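PDB 1J2Z: acyl-[acyl-carrier-protein]--UDP-N-acetylglucosamine O-acyltransferase from Helicobacter pylori, which transfers a 3-hydroxyacyl chain from acyl carrier protein to the sugar of UDP-N-acetylglucosamine, the first step in making lipid A. Local coordinates for residues Ser2-Glu15 with Lys18-Val32. Numbering follows the deposited sequence.
Sequences SKIAKTAIISPKAE and KGVEIGEFCVIGDGV. With SO4 (sulfate ion), chain D.
Parallel backbone bonding joins Ile9 and Ile10 to Val27 and Ile28 where the first coil of the left-handed beta-helix lies on the second, and illustrates how the coils of a hexapeptide-repeat protein stack. Residue i meets residue i+18, one full triangular coil later. Ile9 N donates to Cys26 O (2.8 Å), Ile9 O accepts from Ile28 N, and Ser11 N returns to Ile28 O. On the other sides the bonding is sparser: Ile22 N donates to Lys3 O and Ala5 N to Ile22 O, and Glu15 N makes one bond to Val32 O.

Apolar side chains line the inside of the coil. Ile10 and Ile28 lie side by side, whereas Ile10 CD1 meets Ile22 CD1 tip to tip at 3.6 Å. Ala8 CB rests on Ile22 CG2, and Ala14 CB on Ile28 CG2 (3.9 Å). Leu34 and Leu40, further along the second coil, pack on Ile28.

At one corner the turn of residues 5–8 meets Glu24 and Phe25, whose ring packs edge-to-face with Phe25 of both neighbouring subunits, placing this corner at the trimer interface. Thr7 chi1 of 57° sets OG1 between its backbone N and carbonyl carbon, over one face of the Phe25 ring. From there OG1 donates to Glu24 OE2 at 2.6 Å, nearly along the C-O axis, and accepts from Phe25 N at 3.0 Å with an N-H...O angle of 155°.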
# COMPACT_ATOMS: atom_id res chain seq x y z
N SER A 2 27.82 2.93 -17.53
CA SER A 2 29.11 3.01 -16.79
C SER A 2 29.36 4.41 -16.25
O SER A 2 30.48 4.91 -16.28
CB SER A 2 30.27 2.61 -17.72
OG SER A 2 30.09 1.31 -18.23
N LYS A 3 28.31 5.05 -15.74
CA LYS A 3 28.44 6.39 -15.20
C LYS A 3 27.92 6.53 -13.78
O LYS A 3 26.86 6.02 -13.43
CB LYS A 3 27.72 7.39 -16.10
CG LYS A 3 27.87 8.84 -15.65
CD LYS A 3 29.34 9.21 -15.51
CE LYS A 3 29.50 10.69 -15.24
NZ LYS A 3 28.84 11.48 -16.32
N ILE A 4 28.69 7.24 -12.96
CA ILE A 4 28.34 7.48 -11.57
C ILE A 4 28.07 8.97 -11.39
O ILE A 4 28.97 9.79 -11.55
CB ILE A 4 29.49 7.06 -10.63
CG1 ILE A 4 29.73 5.55 -10.76
CG2 ILE A 4 29.17 7.45 -9.20
CD1 ILE A 4 30.91 5.05 -9.98
N ALA A 5 26.82 9.31 -11.08
CA ALA A 5 26.43 10.71 -10.88
C ALA A 5 27.30 11.38 -9.82
O ALA A 5 27.54 10.82 -8.75
CB ALA A 5 24.96 10.79 -10.50
N LYS A 6 27.74 12.60 -10.12
CA LYS A 6 28.58 13.36 -9.20
C LYS A 6 27.84 13.75 -7.92
O LYS A 6 28.46 13.95 -6.88
CB LYS A 6 29.10 14.62 -9.90
CG LYS A 6 30.10 15.41 -9.08
CD LYS A 6 30.67 16.57 -9.90
CE LYS A 6 31.32 16.07 -11.19
NZ LYS A 6 32.42 15.09 -10.94
N THR A 7 26.52 13.88 -8.01
CA THR A 7 25.72 14.26 -6.85
C THR A 7 25.49 13.10 -5.88
O THR A 7 25.09 13.31 -4.74
CB THR A 7 24.33 14.78 -7.27
OG1 THR A 7 23.68 13.77 -8.05
CG2 THR A 7 24.46 16.06 -8.09
N ALA A 8 25.73 11.88 -6.34
CA ALA A 8 25.54 10.71 -5.49
C ALA A 8 26.52 10.73 -4.31
O ALA A 8 27.66 11.16 -4.46
CB ALA A 8 25.74 9.43 -6.31
N ILE A 9 26.06 10.28 -3.15
CA ILE A 9 26.90 10.22 -1.95
C ILE A 9 27.30 8.76 -1.78
O ILE A 9 26.46 7.90 -1.51
CB ILE A 9 26.15 10.69 -0.69
CG1 ILE A 9 25.69 12.14 -0.86
CG2 ILE A 9 27.07 10.57 0.53
CD1 ILE A 9 26.83 13.14 -1.07
N ILE A 10 28.59 8.50 -1.93
CA ILE A 10 29.11 7.14 -1.84
C ILE A 10 30.25 7.02 -0.84
O ILE A 10 31.30 7.64 -1.00
CB ILE A 10 29.63 6.70 -3.23
CG1 ILE A 10 28.53 6.90 -4.27
CG2 ILE A 10 30.08 5.24 -3.18
CD1 ILE A 10 29.00 6.69 -5.69
N SER A 11 30.05 6.23 0.20
CA SER A 11 31.07 6.03 1.22
C SER A 11 32.35 5.49 0.59
O SER A 11 32.32 4.62 -0.27
CB SER A 11 30.60 5.03 2.27
OG SER A 11 31.69 4.61 3.07
N PRO A 12 33.50 6.02 1.02
CA PRO A 12 34.75 5.52 0.44
C PRO A 12 34.99 4.05 0.82
O PRO A 12 35.79 3.37 0.19
CB PRO A 12 35.81 6.47 1.01
CG PRO A 12 35.18 6.94 2.31
CD PRO A 12 33.75 7.17 1.90
N LYS A 13 34.27 3.57 1.83
CA LYS A 13 34.42 2.18 2.26
C LYS A 13 33.56 1.20 1.48
O LYS A 13 33.74 -0.01 1.59
CB LYS A 13 34.12 2.06 3.75
CG LYS A 13 35.00 2.95 4.61
CD LYS A 13 34.68 2.81 6.09
CE LYS A 13 35.53 3.76 6.92
NZ LYS A 13 35.30 3.53 8.38
N ALA A 14 32.62 1.72 0.69
CA ALA A 14 31.76 0.85 -0.10
C ALA A 14 32.61 0.31 -1.25
O ALA A 14 33.58 0.95 -1.66
CB ALA A 14 30.58 1.62 -0.65
N GLU A 15 32.25 -0.87 -1.75
CA GLU A 15 32.98 -1.48 -2.86
C GLU A 15 32.10 -1.44 -4.10
O GLU A 15 31.04 -2.06 -4.14
CB GLU A 15 33.34 -2.92 -2.50
CG GLU A 15 34.23 -3.03 -1.26
CD GLU A 15 35.64 -2.52 -1.50
OE1 GLU A 15 36.29 -2.07 -0.53
OE2 GLU A 15 36.10 -2.57 -2.66
N LYS A 18 33.34 -2.66 -11.46
CA LYS A 18 33.34 -1.99 -12.75
C LYS A 18 31.99 -2.11 -13.47
O LYS A 18 31.22 -3.03 -13.22
CB LYS A 18 34.45 -2.56 -13.64
CG LYS A 18 34.44 -2.01 -15.06
CD LYS A 18 34.45 -0.48 -15.05
CE LYS A 18 34.13 0.09 -16.42
NZ LYS A 18 33.91 1.56 -16.36
N GLY A 19 31.72 -1.15 -14.35
CA GLY A 19 30.48 -1.15 -15.10
C GLY A 19 29.24 -0.73 -14.33
O GLY A 19 28.14 -0.78 -14.86
N VAL A 20 29.41 -0.33 -13.07
CA VAL A 20 28.27 0.07 -12.25
C VAL A 20 27.75 1.48 -12.57
O VAL A 20 28.52 2.42 -12.70
CB VAL A 20 28.61 0.02 -10.74
CG1 VAL A 20 27.43 0.53 -9.91
CG2 VAL A 20 28.96 -1.41 -10.35
N GLU A 21 26.43 1.60 -12.71
CA GLU A 21 25.80 2.88 -12.99
C GLU A 21 25.07 3.34 -11.74
O GLU A 21 24.30 2.59 -11.14
CB GLU A 21 24.81 2.75 -14.14
CG GLU A 21 25.44 2.36 -15.46
CD GLU A 21 24.41 2.20 -16.56
OE1 GLU A 21 23.68 3.17 -16.82
OE2 GLU A 21 24.34 1.10 -17.15
N ILE A 22 25.30 4.59 -11.35
CA ILE A 22 24.66 5.15 -10.16
C ILE A 22 24.02 6.48 -10.53
O ILE A 22 24.71 7.41 -10.95
CB ILE A 22 25.70 5.33 -9.03
CG1 ILE A 22 26.29 3.97 -8.64
CG2 ILE A 22 25.06 6.00 -7.82
CD1 ILE A 22 27.37 4.03 -7.57
N GLY A 23 22.70 6.56 -10.37
CA GLY A 23 21.99 7.77 -10.72
C GLY A 23 22.17 8.92 -9.76
O GLY A 23 22.87 8.79 -8.75
N GLU A 24 21.53 10.05 -10.06
CA GLU A 24 21.63 11.25 -9.23
C GLU A 24 21.12 11.05 -7.80
O GLU A 24 20.14 10.36 -7.57
CB GLU A 24 20.81 12.39 -9.86
CG GLU A 24 21.09 12.64 -11.33
CD GLU A 24 22.36 13.42 -11.56
OE1 GLU A 24 22.73 13.60 -12.74
OE2 GLU A 24 22.99 13.86 -10.57
N PHE A 25 21.82 11.67 -6.86
CA PHE A 25 21.45 11.63 -5.45
C PHE A 25 21.35 10.27 -4.75
O PHE A 25 20.67 10.15 -3.74
CB PHE A 25 20.12 12.38 -5.25
CG PHE A 25 20.11 13.76 -5.86
CD1 PHE A 25 19.15 14.12 -6.79
CD2 PHE A 25 21.09 14.69 -5.51
CE1 PHE A 25 19.15 15.39 -7.39
CE2 PHE A 25 21.11 15.96 -6.09
CZ PHE A 25 20.13 16.31 -7.03
N CYS A 26 22.00 9.24 -5.27
CA CYS A 26 21.94 7.95 -4.57
C CYS A 26 22.72 8.11 -3.27
O CYS A 26 23.63 8.93 -3.19
CB CYS A 26 22.56 6.83 -5.40
SG CYS A 26 21.50 6.16 -6.71
N VAL A 27 22.33 7.35 -2.25
CA VAL A 27 23.03 7.38 -0.96
C VAL A 27 23.50 5.96 -0.69
O VAL A 27 22.69 5.05 -0.53
CB VAL A 27 22.10 7.84 0.18
CG1 VAL A 27 22.87 7.85 1.51
CG2 VAL A 27 21.57 9.24 -0.12
N ILE A 28 24.82 5.79 -0.67
CA ILE A 28 25.44 4.48 -0.48
C ILE A 28 26.33 4.43 0.75
O ILE A 28 27.37 5.10 0.81
CB ILE A 28 26.23 4.12 -1.75
CG1 ILE A 28 25.28 4.13 -2.95
CG2 ILE A 28 26.92 2.76 -1.60
CD1 ILE A 28 25.93 3.86 -4.28
N GLY A 29 25.92 3.62 1.73
CA GLY A 29 26.64 3.47 2.99
C GLY A 29 27.97 2.74 2.93
O GLY A 29 28.34 2.16 1.91
N ASP A 30 28.68 2.74 4.05
CA ASP A 30 30.00 2.13 4.10
C ASP A 30 30.08 0.60 4.13
O ASP A 30 31.18 0.06 4.14
CB ASP A 30 30.82 2.71 5.25
CG ASP A 30 30.22 2.46 6.62
OD1 ASP A 30 29.44 1.50 6.76
OD2 ASP A 30 30.54 3.22 7.55
N GLY A 31 28.95 -0.09 4.13
CA GLY A 31 28.98 -1.54 4.14
C GLY A 31 28.40 -2.14 2.86
O GLY A 31 28.17 -3.34 2.78
N VAL A 32 28.18 -1.29 1.86
CA VAL A 32 27.59 -1.73 0.60
C VAL A 32 28.60 -2.26 -0.42
O VAL A 32 29.74 -1.80 -0.49
CB VAL A 32 26.78 -0.58 -0.07
CG1 VAL A 32 26.22 -1.03 -1.41
CG2 VAL A 32 25.65 -0.12 0.86
S SO4 D . 27.18 13.77 -13.90
O1 SO4 D . 27.17 15.21 -13.68
O2 SO4 D . 27.15 13.50 -15.32
O3 SO4 D . 28.37 13.18 -13.32
O4 SO4 D . 26.01 13.14 -13.28
O HOH W 1 25.50 14.79 -10.81
O HOH W 2 32.82 -1.81 3.97